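Local atomic coordinates of Baccell_00875 (Bacteroides cellulosilyticus DSM 14838, PDB entry 5NO8), a protein that probably acts as a polysaccharide lyase that removes L-rhamnose caps linked to glucuronic acid on complex arabinogalactan proteins. Residues W203-K208 with K664-K669; V621-A626 with L688-G693. All coordinates share one frame; numbering follows the deposited sequence.

How the contacts relate
Contacts 1 and 2 lie on opposite sides of the chain's centre, with centres 36 Å apart and nearest atoms about 22 Å apart. Neither shares a helix or strand with the other, and both are partly buried. Contact 1 ties a tight turn from the C-terminal part of the chain to the end of strand 199-203 in a mixed sheet, and its chemistry is polar: one carboxylate takes two backbone N-H groups. Contact 2 packs helix 615-629 against the last helix, 682-692, with no hydrogen bond between its segments; a tyrosine ring against leucine, valine and backbone carbonyl atoms does the work. Along the chain the two alternate, 203-208 and 621-626 preceding 664-669 and 688-693.

Contact 1 (W203-K208 with K664-K669)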
loop_
_atom_site.group_PDB
_atom_site.type_symbol
_atom_site.label_atom_id
_atom_site.label_comp_id
_atom_site.label_asym_id
_atom_site.label_seq_id
_atom_site.Cartn_x
_atom_site.Cartn_y
_atom_site.Cartn_z
ATOM N N TRP A 203 -8.403 -7.967 11.530
ATOM C CA TRP A 203 -9.255 -7.795 12.699
ATOM C C TRP A 203 -8.731 -6.657 13.575
ATOM O O TRP A 203 -7.545 -6.342 13.525
ATOM C CB TRP A 203 -9.334 -9.101 13.523
ATOM C CG TRP A 203 -9.942 -10.216 12.791
ATOM C CD1 TRP A 203 -9.298 -11.184 12.093
ATOM C CD2 TRP A 203 -11.322 -10.466 12.644
ATOM N NE1 TRP A 203 -10.205 -12.048 11.536
ATOM C CE2 TRP A 203 -11.458 -11.620 11.842
ATOM C CE3 TRP A 203 -12.471 -9.836 13.125
ATOM C CZ2 TRP A 203 -12.704 -12.164 11.514
ATOM C CZ3 TRP A 203 -13.691 -10.337 12.774
ATOM C CH2 TRP A 203 -13.806 -11.506 11.984
ATOM N N GLU A 204 -9.642 -6.059 14.349
ATOM C CA GLU A 204 -9.333 -5.019 15.362
ATOM C C GLU A 204 -8.819 -3.687 14.781
ATOM O O GLU A 204 -7.760 -3.150 15.163
ATOM C CB GLU A 204 -8.390 -5.556 16.428
ATOM C CG GLU A 204 -8.897 -6.794 17.146
ATOM C CD GLU A 204 -10.163 -6.524 17.949
ATOM O OE1 GLU A 204 -10.348 -5.375 18.395
ATOM O OE2 GLU A 204 -10.991 -7.437 18.120
ATOM N N ARG A 205 -9.594 -3.154 13.859
ATOM C CA ARG A 205 -9.414 -1.772 13.435
ATOM C C ARG A 205 -10.552 -0.909 13.982
ATOM O O ARG A 205 -11.669 -1.395 14.214
ATOM C CB ARG A 205 -9.361 -1.681 11.919
ATOM C CG ARG A 205 -8.251 -2.518 11.295
ATOM C CD ARG A 205 -6.852 -2.167 11.801
ATOM N NE ARG A 205 -6.453 -0.752 11.652
ATOM C CZ ARG A 205 -5.892 -0.196 10.568
ATOM N NH1 ARG A 205 -5.659 -0.907 9.462
ATOM N NH2 ARG A 205 -5.585 1.112 10.569
ATOM N N GLY A 206 -10.274 0.378 14.141
ATOM C CA GLY A 206 -11.287 1.325 14.639
ATOM C C GLY A 206 -10.674 2.583 15.195
ATOM O O GLY A 206 -9.515 2.588 15.619
ATOM N N ARG A 207 -11.477 3.640 15.231
ATOM C CA ARG A 207 -11.060 4.911 15.812
ATOM C C ARG A 207 -10.558 4.724 17.249
ATOM O O ARG A 207 -9.545 5.312 17.637
ATOM C CB ARG A 207 -12.220 5.909 15.742
ATOM N N LYS A 208 -11.232 3.864 18.011
ATOM C CA LYS A 208 -10.841 3.557 19.406
ATOM C C LYS A 208 -9.852 2.385 19.555
ATOM O O LYS A 208 -9.585 1.927 20.679
ATOM C CB LYS A 208 -12.096 3.246 20.219
ATOM N N LYS A 664 -11.861 -9.550 4.138
ATOM C CA LYS A 664 -12.753 -8.873 5.068
ATOM C C LYS A 664 -11.944 -8.098 6.078
ATOM O O LYS A 664 -10.757 -8.366 6.310
ATOM C CB LYS A 664 -13.638 -9.872 5.821
ATOM C CG LYS A 664 -14.635 -10.605 4.936
ATOM C CD LYS A 664 -15.422 -11.669 5.668
ATOM C CE LYS A 664 -16.491 -12.249 4.753
ATOM N NZ LYS A 664 -17.295 -13.324 5.385
ATOM N N ILE A 665 -12.604 -7.108 6.650
ATOM C CA ILE A 665 -12.053 -6.307 7.729
ATOM C C ILE A 665 -13.088 -6.295 8.838
ATOM O O ILE A 665 -14.217 -5.782 8.673
ATOM C CB ILE A 665 -11.749 -4.880 7.241
ATOM C CG1 ILE A 665 -10.695 -4.912 6.116
ATOM C CG2 ILE A 665 -11.278 -4.015 8.415
ATOM C CD1 ILE A 665 -10.819 -3.765 5.145
ATOM N N ASP A 666 -12.727 -6.898 9.981
ATOM C CA ASP A 666 -13.651 -7.057 11.121
ATOM C C ASP A 666 -14.989 -7.660 10.718
ATOM O O ASP A 666 -16.051 -7.261 11.219
ATOM C CB ASP A 666 -13.848 -5.723 11.863
ATOM C CG ASP A 666 -12.698 -5.405 12.794
ATOM O OD1 ASP A 666 -12.314 -6.272 13.618
ATOM O OD2 ASP A 666 -12.129 -4.309 12.651
ATOM N N GLY A 667 -14.935 -8.626 9.800
ATOM C CA GLY A 667 -16.120 -9.330 9.334
ATOM C C GLY A 667 -16.911 -8.690 8.211
ATOM O O GLY A 667 -17.882 -9.293 7.715
ATOM N N VAL A 668 -16.512 -7.480 7.815
ATOM C CA VAL A 668 -17.176 -6.727 6.767
ATOM C C VAL A 668 -16.456 -7.038 5.460
ATOM O O VAL A 668 -15.248 -6.912 5.368
ATOM C CB VAL A 668 -17.129 -5.222 7.069
ATOM C CG1 VAL A 668 -17.663 -4.376 5.896
ATOM C CG2 VAL A 668 -17.899 -4.924 8.355
ATOM N N LYS A 669 -17.220 -7.385 4.443
ATOM C CA LYS A 669 -16.651 -7.714 3.136
ATOM C C LYS A 669 -15.885 -6.541 2.551
ATOM O O LYS A 669 -16.410 -5.413 2.529
ATOM C CB LYS A 669 -17.763 -8.113 2.162
ATOM C CG LYS A 669 -17.228 -8.658 0.827
ATOM C CD LYS A 669 -16.508 -9.976 1.006
ATOM C CE LYS A 669 -15.822 -10.486 -0.251
ATOM N NZ LYS A 669 -14.404 -10.009 -0.313
#
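Asp666, at the first corner of a tight turn, reaches across to the loop that leaves strand 199-203 and takes two consecutive backbone N-H groups with its carboxylate. Asp666 OD1 accepts from Glu204 N at 2.8 Å. Asp666 OD2 accepts from Arg205 N at 3.0 Å. Both oxygens use their syn lone pairs, and the bonds are fairly straight (158° and 162°), so the carboxylate acts as a fork whose rotation is fixed at both tips. Although CB points away from the loop, CG stands anti to the carbonyl carbon, which swings the carboxylate back to the Glu204-Arg205 backbone. An alanine here would remove both acceptors and would probably leave that backbone less firmly held against the turn. The Trp203 ring crosses the Asp666 carboxylate obliquely, their planes 71° apart. Trp203 CE3 approaches Asp666 OD1 at 3.6 Å. Trp203 CZ3 sits 3.6 Å from Gly667 N, and Asp666 N lies above one ring face, toward the rim. Trp203 NE1 is hydrogen-bonded to Tyr76 OH, and the two rings meet at nearly a right angle. Arg205 adds its CB, 3.9 Å from Asp666 OD2, before its chain bends away to the backbone carbonyls of Asn211 and His594. A CB at Gly667 would clash with the carbonyl O of Asp666, while reaching Trp203 CH2 only at contact distance. The turn itself, Ile665 to Val668, is closed by backbone bonds in both directions between its ends. This is a type I' beta turn of a two-residue beta hairpin, whose strand 664-665 runs parallel to strand 199-203 and joins the hairpin to that mixed sheet.

Contact 2 (V621-A626 with L688-G693); sequences VYYYYA and LLVNRG
Two helices meet here at an angle of 32° between their N-to-C directions, their axes 9.7 Å apart at closest approach, with the Tyr623 ring lying between them, against helix 682-692. The apolar contacts come first. Tyr623 CG is anti to the backbone N (chi1 160°), which sends the ring out toward helix 682-692. Leu689 runs across the ring nearly perpendicular, its CG 3.7 Å from Tyr623 CE2 and its CD1 close to the same ring carbon. Nearer the backbone, Tyr623 CB rests on Val690 CG2 at 3.9 Å. Leu689 also serves the next tyrosine: its CD2 lies 4.0 Å from Tyr624 CZ, so the forked leucine end bridges both aromatic side chains. The two rings touch in turn, Tyr623 CD2 lying over one face of Tyr624, away from the ring centre.

Ring-to-backbone contacts form the second group. Leu689 O sits 3.5 Å above one face of the Tyr623 ring, nearer its periphery than its centre, while already accepting the helical bond from Gly693 N. Val690 O approaches Tyr623 CD1 obliquely and is bound by Gln635 NE2 of helix 632-644, a helix that also touches Tyr623. At the far end of the ring, Tyr623 OH comes within 3.5 Å of Gly693 CA. A side chain at Gly693 would stand close to that hydroxyl.

Polar partners lie outside the pair: Tyr624 OH hydrogen-bonds a glycerol, likely a crystallisation additive, and Tyr624 packs on helix 542-559. Gly693 follows the last helical residue, Arg692, and turns to positive phi (66°). This is inclined helix-helix packing, both helices running in the same general direction, within the mainly helical C-terminal region, where helices 542-559, 632-644 and 396-409 flank the pair; the region is probably an alpha-helical toroid, as in other polysaccharide lyases.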
loop_
_atom_site.group_PDB
_atom_site.type_symbol
_atom_site.label_atom_id
_atom_site.label_comp_id
_atom_site.label_asym_id
_atom_site.label_seq_id
_atom_site.Cartn_x
_atom_site.Cartn_y
_atom_site.Cartn_z
ATOM N N VAL A 621 10.261 9.120 -5.923
ATOM C CA VAL A 621 11.571 8.926 -5.347
ATOM C C VAL A 621 12.481 8.116 -6.245
ATOM O O VAL A 621 13.658 8.474 -6.422
ATOM C CB VAL A 621 11.489 8.249 -3.955
ATOM C CG1 VAL A 621 12.874 7.777 -3.486
ATOM C CG2 VAL A 621 10.850 9.188 -2.950
ATOM N N TYR A 622 11.973 6.998 -6.784
ATOM C CA TYR A 622 12.759 6.146 -7.653
ATOM C C TYR A 622 13.162 6.883 -8.928
ATOM O O TYR A 622 14.287 6.719 -9.394
ATOM C CB TYR A 622 11.998 4.877 -8.041
ATOM C CG TYR A 622 11.750 3.881 -6.941
ATOM C CD1 TYR A 622 12.409 3.970 -5.698
ATOM C CD2 TYR A 622 10.860 2.827 -7.133
ATOM C CE1 TYR A 622 12.192 3.025 -4.711
ATOM C CE2 TYR A 622 10.641 1.891 -6.136
ATOM C CZ TYR A 622 11.324 1.988 -4.944
ATOM O OH TYR A 622 11.085 1.076 -3.935
ATOM N N TYR A 623 12.239 7.682 -9.460
ATOM C CA TYR A 623 12.501 8.559 -10.623
ATOM C C TYR A 623 13.643 9.552 -10.330
ATOM O O TYR A 623 14.622 9.647 -11.100
ATOM C CB TYR A 623 11.205 9.266 -11.027
ATOM C CG TYR A 623 11.357 10.517 -11.854
ATOM C CD1 TYR A 623 11.543 10.448 -13.237
ATOM C CD2 TYR A 623 11.266 11.768 -11.261
ATOM C CE1 TYR A 623 11.671 11.611 -13.998
ATOM C CE2 TYR A 623 11.390 12.922 -11.995
ATOM C CZ TYR A 623 11.606 12.839 -13.351
ATOM O OH TYR A 623 11.726 14.013 -14.050
ATOM N N TYR A 624 13.547 10.242 -9.204
ATOM C CA TYR A 624 14.610 11.192 -8.833
ATOM C C TYR A 624 15.922 10.477 -8.537
ATOM O O TYR A 624 16.993 10.975 -8.893
ATOM C CB TYR A 624 14.219 12.053 -7.640
ATOM C CG TYR A 624 13.124 13.057 -7.876
ATOM C CD1 TYR A 624 13.247 14.037 -8.854
ATOM C CD2 TYR A 624 11.974 13.059 -7.100
ATOM C CE1 TYR A 624 12.257 14.964 -9.069
ATOM C CE2 TYR A 624 10.983 13.989 -7.300
ATOM C CZ TYR A 624 11.131 14.940 -8.305
ATOM O OH TYR A 624 10.158 15.857 -8.505
ATOM N N TYR A 625 15.860 9.321 -7.875
ATOM C CA TYR A 625 17.058 8.572 -7.548
ATOM C C TYR A 625 17.799 8.143 -8.837
ATOM O O TYR A 625 19.034 8.174 -8.879
ATOM C CB TYR A 625 16.710 7.369 -6.674
ATOM C CG TYR A 625 17.892 6.548 -6.285
ATOM C CD1 TYR A 625 18.683 6.908 -5.204
ATOM C CD2 TYR A 625 18.249 5.428 -7.012
ATOM C CE1 TYR A 625 19.792 6.148 -4.848
ATOM C CE2 TYR A 625 19.360 4.667 -6.673
ATOM C CZ TYR A 625 20.123 5.027 -5.579
ATOM O OH TYR A 625 21.228 4.270 -5.245
ATOM N N ALA A 626 17.052 7.733 -9.877
ATOM C CA ALA A 626 17.654 7.397 -11.162
ATOM C C ALA A 626 18.333 8.618 -11.818
ATOM O O ALA A 626 19.391 8.463 -12.436
ATOM C CB ALA A 626 16.641 6.781 -12.113
ATOM N N LEU A 688 2.656 11.237 -14.477
ATOM C CA LEU A 688 3.172 12.186 -15.474
ATOM C C LEU A 688 4.539 12.741 -15.129
ATOM O O LEU A 688 5.320 13.018 -16.037
ATOM C CB LEU A 688 2.174 13.297 -15.737
ATOM C CG LEU A 688 0.878 12.787 -16.378
ATOM C CD1 LEU A 688 -0.159 13.849 -16.445
ATOM C CD2 LEU A 688 1.111 12.206 -17.775
ATOM N N LEU A 689 4.863 12.853 -13.842
ATOM C CA LEU A 689 6.244 13.137 -13.442
ATOM C C LEU A 689 7.209 12.057 -13.892
ATOM O O LEU A 689 8.210 12.308 -14.579
ATOM C CB LEU A 689 6.337 13.313 -11.917
ATOM C CG LEU A 689 7.772 13.568 -11.419
ATOM C CD1 LEU A 689 8.182 14.988 -11.834
ATOM C CD2 LEU A 689 7.828 13.397 -9.924
ATOM N N VAL A 690 6.896 10.814 -13.526
ATOM C CA VAL A 690 7.764 9.700 -13.779
ATOM C C VAL A 690 7.963 9.456 -15.266
ATOM O O VAL A 690 9.083 9.163 -15.680
ATOM C CB VAL A 690 7.218 8.419 -13.114
ATOM C CG1 VAL A 690 7.882 7.159 -13.640
ATOM C CG2 VAL A 690 7.373 8.534 -11.608
ATOM N N ASN A 691 6.883 9.563 -16.041
ATOM C CA ASN A 691 6.926 9.180 -17.450
ATOM C C ASN A 691 7.287 10.317 -18.394
ATOM O O ASN A 691 7.779 10.049 -19.482
ATOM C CB ASN A 691 5.634 8.507 -17.859
ATOM C CG ASN A 691 5.588 7.090 -17.353
ATOM O OD1 ASN A 691 6.376 6.253 -17.811
ATOM N ND2 ASN A 691 4.772 6.836 -16.330
ATOM N N ARG A 692 7.007 11.547 -17.989
ATOM C CA ARG A 692 7.215 12.704 -18.868
ATOM C C ARG A 692 7.986 13.845 -18.252
ATOM O O ARG A 692 8.194 14.856 -18.933
ATOM C CB ARG A 692 5.867 13.189 -19.365
ATOM C CG ARG A 692 5.287 12.207 -20.346
ATOM C CD ARG A 692 4.073 12.715 -21.032
ATOM N NE ARG A 692 3.492 11.620 -21.777
ATOM C CZ ARG A 692 3.907 11.189 -22.972
ATOM N NH1 ARG A 692 4.885 11.777 -23.631
ATOM N NH2 ARG A 692 3.303 10.162 -23.520
ATOM N N GLY A 693 8.428 13.703 -17.002
ATOM C CA GLY A 693 9.174 14.772 -16.324
ATOM C C GLY A 693 8.385 16.034 -16.050
ATOM O O GLY A 693 8.974 17.094 -15.864
#